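PDB 4DWD: mandelate racemase/muconate lactonizing enzyme, C-terminal domain protein from Paracoccus denitrificans, which binds magnesium and probably acts as a hydro-lyase. Local coordinates for residues 81-84 with 85-89; 112-115 with 116-120; 186-189 with 190-194. All blocks are in the same frame, centred on the assembly; numbering follows the deposited sequence.

Contact 1 (81-84 with 85-89); sequences RLVK and LGPEG
The flat groups here are the carbonyls of Leu82 and Val83, each with an amide N above its plane: Leu85 N over Leu82, Gly86 N over Val83, 46° and 49° out of plane. Both are nonetheless hydrogen bonds, Leu85 N to Leu82 O at 2.9 Å and Gly86 N to Val83 O at 3.0 Å. Leu82 O is also lined by carbon, with Leu85 CB 3.3 Å from it, and Pro87 CD comes to 3.7 Å from Val83 O. Leu82 and Leu85 meet branch to branch at an angle, Leu82 CD2 being 3.7 Å from Leu85 CD1. With chi1 near -60° in both leucines, CG lies anti to the carbonyl carbon, beside the backbone N, and from there the two branched ends meet. This is a 3-10 turn that follows helix 71-81 in the N-terminal capping domain of an enolase-superfamily protein. Gly86, at a positive phi, and the cis peptide before Pro87 then redirect the chain to Gly89, the N-cap of helix 90-110. Leu82 packs on Val54 and Ile59 of helix 49-63, while Leu85 packs on Ile90 of the second subunit. Lys84 leaves the turn the other way on a chain bent at chi2 and chi4, and its NZ forms a salt bridge with Glu249 of that second subunit, a residue seen to bind calcium in this protein.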
loop_
_atom_site.group_PDB
_atom_site.type_symbol
_atom_site.label_atom_id
_atom_site.label_comp_id
_atom_site.label_asym_id
_atom_site.label_seq_id
_atom_site.Cartn_x
_atom_site.Cartn_y
_atom_site.Cartn_z
ATOM N N ARG B 81 22.516 21.327 18.538
ATOM C CA ARG B 81 22.570 22.788 18.764
ATOM C C ARG B 81 22.256 23.565 17.483
ATOM O O ARG B 81 21.660 24.651 17.529
ATOM C CB ARG B 81 23.947 23.223 19.273
ATOM C CG ARG B 81 24.353 22.582 20.588
ATOM C CD ARG B 81 24.949 23.561 21.587
ATOM N NE ARG B 81 25.939 24.472 21.022
ATOM C CZ ARG B 81 26.930 25.024 21.721
ATOM N NH1 ARG B 81 27.783 25.849 21.127
ATOM N NH2 ARG B 81 27.081 24.741 23.010
ATOM N N LEU B 82 22.668 23.008 16.347
ATOM C CA LEU B 82 22.555 23.688 15.060
ATOM C C LEU B 82 21.321 23.286 14.253
ATOM O O LEU B 82 21.154 23.717 13.108
ATOM C CB LEU B 82 23.798 23.414 14.209
ATOM C CG LEU B 82 25.157 23.897 14.694
ATOM C CD1 LEU B 82 26.201 23.607 13.635
ATOM C CD2 LEU B 82 25.096 25.378 15.021
ATOM N N VAL B 83 20.442 22.483 14.841
ATOM C CA VAL B 83 19.376 21.864 14.055
ATOM C C VAL B 83 18.476 22.906 13.390
ATOM O O VAL B 83 18.021 22.709 12.267
ATOM C CB VAL B 83 18.570 20.851 14.917
ATOM C CG1 VAL B 83 17.807 21.557 16.029
ATOM C CG2 VAL B 83 17.630 20.002 14.062
ATOM N N LYS B 84 18.257 24.038 14.060
ATOM C CA LYS B 84 17.346 25.053 13.524
ATOM C C LYS B 84 17.990 25.907 12.440
ATOM O O LYS B 84 17.341 26.799 11.905
ATOM C CB LYS B 84 16.758 25.924 14.643
ATOM C CG LYS B 84 16.056 25.170 15.773
ATOM C CD LYS B 84 14.565 25.097 15.510
ATOM C CE LYS B 84 13.788 24.546 16.694
ATOM N NZ LYS B 84 12.496 25.264 16.876
ATOM N N LEU B 85 19.245 25.599 12.095
ATOM C CA LEU B 85 19.888 26.168 10.903
ATOM C C LEU B 85 19.560 25.383 9.642
ATOM O O LEU B 85 20.016 25.730 8.552
ATOM C CB LEU B 85 21.415 26.288 11.078
ATOM C CG LEU B 85 21.905 27.159 12.237
ATOM C CD1 LEU B 85 23.427 27.170 12.249
ATOM C CD2 LEU B 85 21.331 28.574 12.152
ATOM N N GLY B 86 18.765 24.327 9.799
ATOM C CA GLY B 86 18.325 23.510 8.683
ATOM C C GLY B 86 18.138 22.079 9.162
ATOM O O GLY B 86 17.018 21.659 9.427
ATOM N N PRO B 87 19.239 21.327 9.308
ATOM C CA PRO B 87 20.640 21.716 9.125
ATOM C C PRO B 87 21.198 21.412 7.738
ATOM O O PRO B 87 22.413 21.566 7.513
ATOM C CB PRO B 87 21.348 20.888 10.191
ATOM C CG PRO B 87 20.562 19.602 10.189
ATOM C CD PRO B 87 19.119 19.997 9.943
ATOM N N GLU B 88 20.324 21.008 6.819
ATOM C CA GLU B 88 20.747 20.597 5.477
ATOM C C GLU B 88 21.624 21.638 4.808
ATOM O O GLU B 88 21.314 22.835 4.810
ATOM C CB GLU B 88 19.542 20.382 4.560
ATOM C CG GLU B 88 18.636 19.207 4.918
ATOM C CD GLU B 88 17.492 19.607 5.828
ATOM O OE1 GLU B 88 17.643 20.566 6.622
ATOM O OE2 GLU B 88 16.431 18.943 5.761
ATOM N N GLY B 89 22.711 21.176 4.194
ATOM C CA GLY B 89 23.541 22.052 3.361
ATOM C C GLY B 89 24.605 22.755 4.178
ATOM O O GLY B 89 25.627 22.173 4.519
#

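Contact 2 (112-115 with 116-120)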
loop_
_atom_site.group_PDB
_atom_site.type_symbol
_atom_site.label_atom_id
_atom_site.label_comp_id
_atom_site.label_asym_id
_atom_site.label_seq_id
_atom_site.Cartn_x
_atom_site.Cartn_y
_atom_site.Cartn_z
ATOM N N GLN B 112 47.895 5.645 12.758
ATOM C CA GLN B 112 47.270 4.741 11.791
ATOM C C GLN B 112 46.579 5.526 10.694
ATOM O O GLN B 112 45.970 6.572 10.969
ATOM C CB GLN B 112 46.220 3.854 12.471
ATOM C CG GLN B 112 46.777 2.867 13.493
ATOM C CD GLN B 112 47.659 1.802 12.862
ATOM O OE1 GLN B 112 47.497 1.458 11.687
ATOM N NE2 GLN B 112 48.583 1.256 13.647
ATOM N N PRO B 113 46.647 5.022 9.447
ATOM C CA PRO B 113 45.784 5.597 8.417
ATOM C C PRO B 113 44.315 5.384 8.788
ATOM O O PRO B 113 43.973 4.396 9.438
ATOM C CB PRO B 113 46.122 4.777 7.170
ATOM C CG PRO B 113 46.696 3.500 7.675
ATOM C CD PRO B 113 47.378 3.834 8.975
ATOM N N ILE B 114 43.456 6.297 8.359
ATOM C CA ILE B 114 42.044 6.216 8.707
ATOM C C ILE B 114 41.418 4.867 8.321
ATOM O O ILE B 114 40.683 4.299 9.118
ATOM C CB ILE B 114 41.274 7.431 8.155
ATOM C CG1 ILE B 114 41.650 8.657 8.998
ATOM C CG2 ILE B 114 39.766 7.207 8.186
ATOM C CD1 ILE B 114 41.330 9.978 8.325
ATOM N N TYR B 115 41.740 4.312 7.147
ATOM C CA TYR B 115 41.113 3.042 6.756
ATOM C C TYR B 115 41.436 1.884 7.707
ATOM O O TYR B 115 40.624 0.971 7.860
ATOM C CB TYR B 115 41.442 2.658 5.310
ATOM C CG TYR B 115 42.889 2.284 5.032
ATOM C CD1 TYR B 115 43.356 0.982 5.265
ATOM C CD2 TYR B 115 43.775 3.215 4.495
ATOM C CE1 TYR B 115 44.676 0.632 4.994
ATOM C CE2 TYR B 115 45.093 2.875 4.213
ATOM C CZ TYR B 115 45.536 1.590 4.469
ATOM O OH TYR B 115 46.846 1.274 4.190
ATOM N N LYS B 116 42.609 1.927 8.334
ATOM C CA LYS B 116 42.961 0.911 9.326
ATOM C C LYS B 116 42.054 1.061 10.533
ATOM O O LYS B 116 41.494 0.075 11.017
ATOM C CB LYS B 116 44.442 0.996 9.713
ATOM C CG LYS B 116 45.366 0.389 8.668
ATOM C CD LYS B 116 45.375 -1.124 8.791
ATOM C CE LYS B 116 46.199 -1.775 7.695
ATOM N NZ LYS B 116 46.209 -3.256 7.845
ATOM N N LEU B 117 41.861 2.303 10.975
ATOM C CA LEU B 117 40.952 2.590 12.099
ATOM C C LEU B 117 39.498 2.213 11.811
ATOM O O LEU B 117 38.760 1.847 12.723
ATOM C CB LEU B 117 41.063 4.051 12.534
ATOM C CG LEU B 117 42.457 4.433 13.067
ATOM C CD1 LEU B 117 42.501 5.914 13.389
ATOM C CD2 LEU B 117 42.897 3.619 14.286
ATOM N N LEU B 118 39.104 2.290 10.542
ATOM C CA LEU B 118 37.749 1.916 10.115
ATOM C C LEU B 118 37.534 0.419 9.911
ATOM O O LEU B 118 36.467 0.006 9.459
ATOM C CB LEU B 118 37.377 2.657 8.838
ATOM C CG LEU B 118 37.288 4.175 8.953
ATOM C CD1 LEU B 118 37.102 4.768 7.571
ATOM C CD2 LEU B 118 36.143 4.602 9.852
ATOM N N GLY B 119 38.551 -0.378 10.215
ATOM C CA GLY B 119 38.429 -1.835 10.205
ATOM C C GLY B 119 39.070 -2.552 9.035
ATOM O O GLY B 119 38.861 -3.749 8.862
ATOM N N GLY B 120 39.843 -1.820 8.234
ATOM C CA GLY B 120 40.592 -2.420 7.131
ATOM C C GLY B 120 40.085 -2.029 5.753
ATOM O O GLY B 120 38.919 -1.654 5.576
#
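Lys116 folds its aliphatic chain against Pro113 and Tyr115: its CG is 3.5 Å from Pro113 CG, and its CE lies 3.9 Å from Tyr115 CE1. Pro113 CG in turn sits over one face of the tyrosine ring, 3.8 Å above the plane and offset toward the rim. The ring gets there because Tyr115 CG stands between its own backbone N and carbonyl carbon (chi1 68°), so that ring and lysine run alongside each other in the same direction. Gln112 comes at a slant, placing OE1 3.7 Å from Lys116 CB and its CB against Leu117 CD2. On another side of the turn Ile114 CG2 and Leu118 CD1 lie side by side, 3.7 Å apart, and both residues pack on Trp103 of helix 90-110.

Behind these side chains is the short helix 114-117, with Pro113 as N-cap. Pro113 O takes weak hydrogen bonds from Lys116 N and Leu117 N, while Leu118 N hydrogen-bonds to Ile114 O at 2.9 Å. The helix ends in a Schellman motif: Gly119, at positive phi, gives its N-H to Lys116 O, and Gly120 N reaches back to Tyr115 O at 2.9 Å. Lys116 NZ bridges to Glu67 and Asp70 of the third subunit; paired with two carboxylates, the ammonium group probably stays protonated and ties the subunits together electrostatically.

Contact 3 (186-189 with 190-194)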
loop_
_atom_site.group_PDB
_atom_site.type_symbol
_atom_site.label_atom_id
_atom_site.label_comp_id
_atom_site.label_asym_id
_atom_site.label_seq_id
_atom_site.Cartn_x
_atom_site.Cartn_y
_atom_site.Cartn_z
ATOM N N GLU B 186 29.287 6.345 -29.193
ATOM C CA GLU B 186 30.019 6.033 -30.421
ATOM C C GLU B 186 31.526 6.234 -30.250
ATOM O O GLU B 186 32.338 5.451 -30.761
ATOM C CB GLU B 186 29.464 6.847 -31.595
ATOM C CG GLU B 186 28.062 6.382 -31.975
ATOM C CD GLU B 186 27.420 7.150 -33.107
ATOM O OE1 GLU B 186 28.107 7.961 -33.767
ATOM O OE2 GLU B 186 26.215 6.914 -33.346
ATOM N N LEU B 187 31.898 7.279 -29.520
ATOM C CA LEU B 187 33.305 7.526 -29.214
ATOM C C LEU B 187 33.936 6.417 -28.378
ATOM O O LEU B 187 35.023 5.921 -28.697
ATOM C CB LEU B 187 33.463 8.866 -28.487
ATOM C CG LEU B 187 34.830 9.194 -27.880
ATOM C CD1 LEU B 187 35.812 9.577 -28.979
ATOM C CD2 LEU B 187 34.711 10.308 -26.852
ATOM N N LEU B 188 33.258 6.044 -27.297
ATOM C CA LEU B 188 33.851 5.180 -26.282
ATOM C C LEU B 188 33.760 3.695 -26.613
ATOM O O LEU B 188 34.502 2.885 -26.059
ATOM C CB LEU B 188 33.238 5.468 -24.910
ATOM C CG LEU B 188 33.502 6.880 -24.389
ATOM C CD1 LEU B 188 32.817 7.044 -23.045
ATOM C CD2 LEU B 188 34.998 7.192 -24.289
ATOM N N GLY B 189 32.853 3.341 -27.519
ATOM C CA GLY B 189 32.662 1.943 -27.892
ATOM C C GLY B 189 31.582 1.236 -27.088
ATOM O O GLY B 189 31.153 1.739 -26.038
ATOM N N PRO B 190 31.155 0.046 -27.559
ATOM C CA PRO B 190 29.987 -0.638 -26.995
ATOM C C PRO B 190 30.189 -1.193 -25.587
ATOM O O PRO B 190 29.205 -1.371 -24.873
ATOM C CB PRO B 190 29.707 -1.770 -27.996
ATOM C CG PRO B 190 30.984 -1.957 -28.740
ATOM C CD PRO B 190 31.640 -0.610 -28.786
ATOM N N ASP B 191 31.449 -1.425 -25.208
ATOM C CA ASP B 191 31.832 -2.018 -23.921
ATOM C C ASP B 191 31.873 -1.008 -22.787
ATOM O O ASP B 191 31.689 -1.374 -21.614
ATOM C CB ASP B 191 33.224 -2.658 -24.033
ATOM C CG ASP B 191 33.330 -3.641 -25.183
ATOM O OD1 ASP B 191 32.595 -4.652 -25.185
ATOM O OD2 ASP B 191 34.163 -3.407 -26.086
ATOM N N ALA B 192 32.133 0.251 -23.136
ATOM C CA ALA B 192 32.402 1.293 -22.150
ATOM C C ALA B 192 31.260 1.452 -21.159
ATOM O O ALA B 192 30.085 1.422 -21.534
ATOM C CB ALA B 192 32.659 2.614 -22.846
ATOM N N VAL B 193 31.623 1.621 -19.888
ATOM C CA VAL B 193 30.662 1.933 -18.835
ATOM C C VAL B 193 30.462 3.456 -18.817
ATOM O O VAL B 193 31.410 4.199 -18.560
ATOM C CB VAL B 193 31.178 1.456 -17.466
ATOM C CG1 VAL B 193 30.172 1.784 -16.381
ATOM C CG2 VAL B 193 31.479 -0.035 -17.503
ATOM N N ILE B 194 29.242 3.908 -19.118
ATOM C CA ILE B 194 28.955 5.342 -19.208
ATOM C C ILE B 194 27.733 5.692 -18.364
ATOM O O ILE B 194 26.701 5.018 -18.447
ATOM C CB ILE B 194 28.673 5.807 -20.659
ATOM C CG1 ILE B 194 29.539 5.038 -21.685
ATOM C CG2 ILE B 194 28.864 7.319 -20.768
ATOM C CD1 ILE B 194 29.246 5.396 -23.137
HETATM O O HOH W 1 34.333 0.206 -25.363
#
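Leu188, the last residue of helix 174-188, meets Ala192 and Ile194 where the helix hands over to strand 194-197, an alpha-to-beta connection in the barrel domain of the enolase superfamily. Leu188 holds CG anti to its carbonyl carbon and CD1 fully extended beyond it (chi1 -63°, chi2 179°). That conformation carries CD1 to Ile194, whose CD1 it meets at 3.9 Å, the two side chains crossing at a slant. Ile194 has turned some way from the staggered position at chi1 (-35°), while its outer torsion is extended, which puts CD1 beside Leu188 CD1. Nearer the backbone, Leu188 CB rests on the methyl of Ala192, 3.6 Å away. Val147 and Val151 of helix 140-154 and Val159 of strand 158-162 also pack on Leu188, so the small apolar cluster joins the helix layer to the strands. Strand 194-197 ends at Asp197, seen to bind calcium in this protein, whose side chain lies about 10 Å from that of Ile194.

Gly189 leaves the helix at positive phi and starts a type I beta turn with Pro190 and Asp191 at its corners, closed by a weak hydrogen bond from Ala192 N to Gly189 O at 3.4 Å. Arg185 NH1 hydrogen-bonds to both Gly189 O and Ala192 O. One water links the helix end to the turn, donating to Leu188 O at 2.8 Å and weakly accepting from Asp191 N at 3.3 Å.

From the N terminus the chain meets the three contacts in series, none nesting in or crossing another. Contact 1 closes the turn between helices 71-81 and 90-110, beside the second subunit. Helix 90-110 then carries the chain to contact 2, where the short helix 114-117 is wound up against helices 90-110, 277-291 and 304-314 and faces the third subunit. The centres of contact 1 and contact 2 are about 30 Å apart. Contact 3 comes in the barrel domain and closes the link from helix 174-188 to strand 194-197; the centres of contact 1 and contact 3 are about 43 Å apart, on opposite sides of the chain's centre. No other chain of the assembly touches contact 3, unlike the first two.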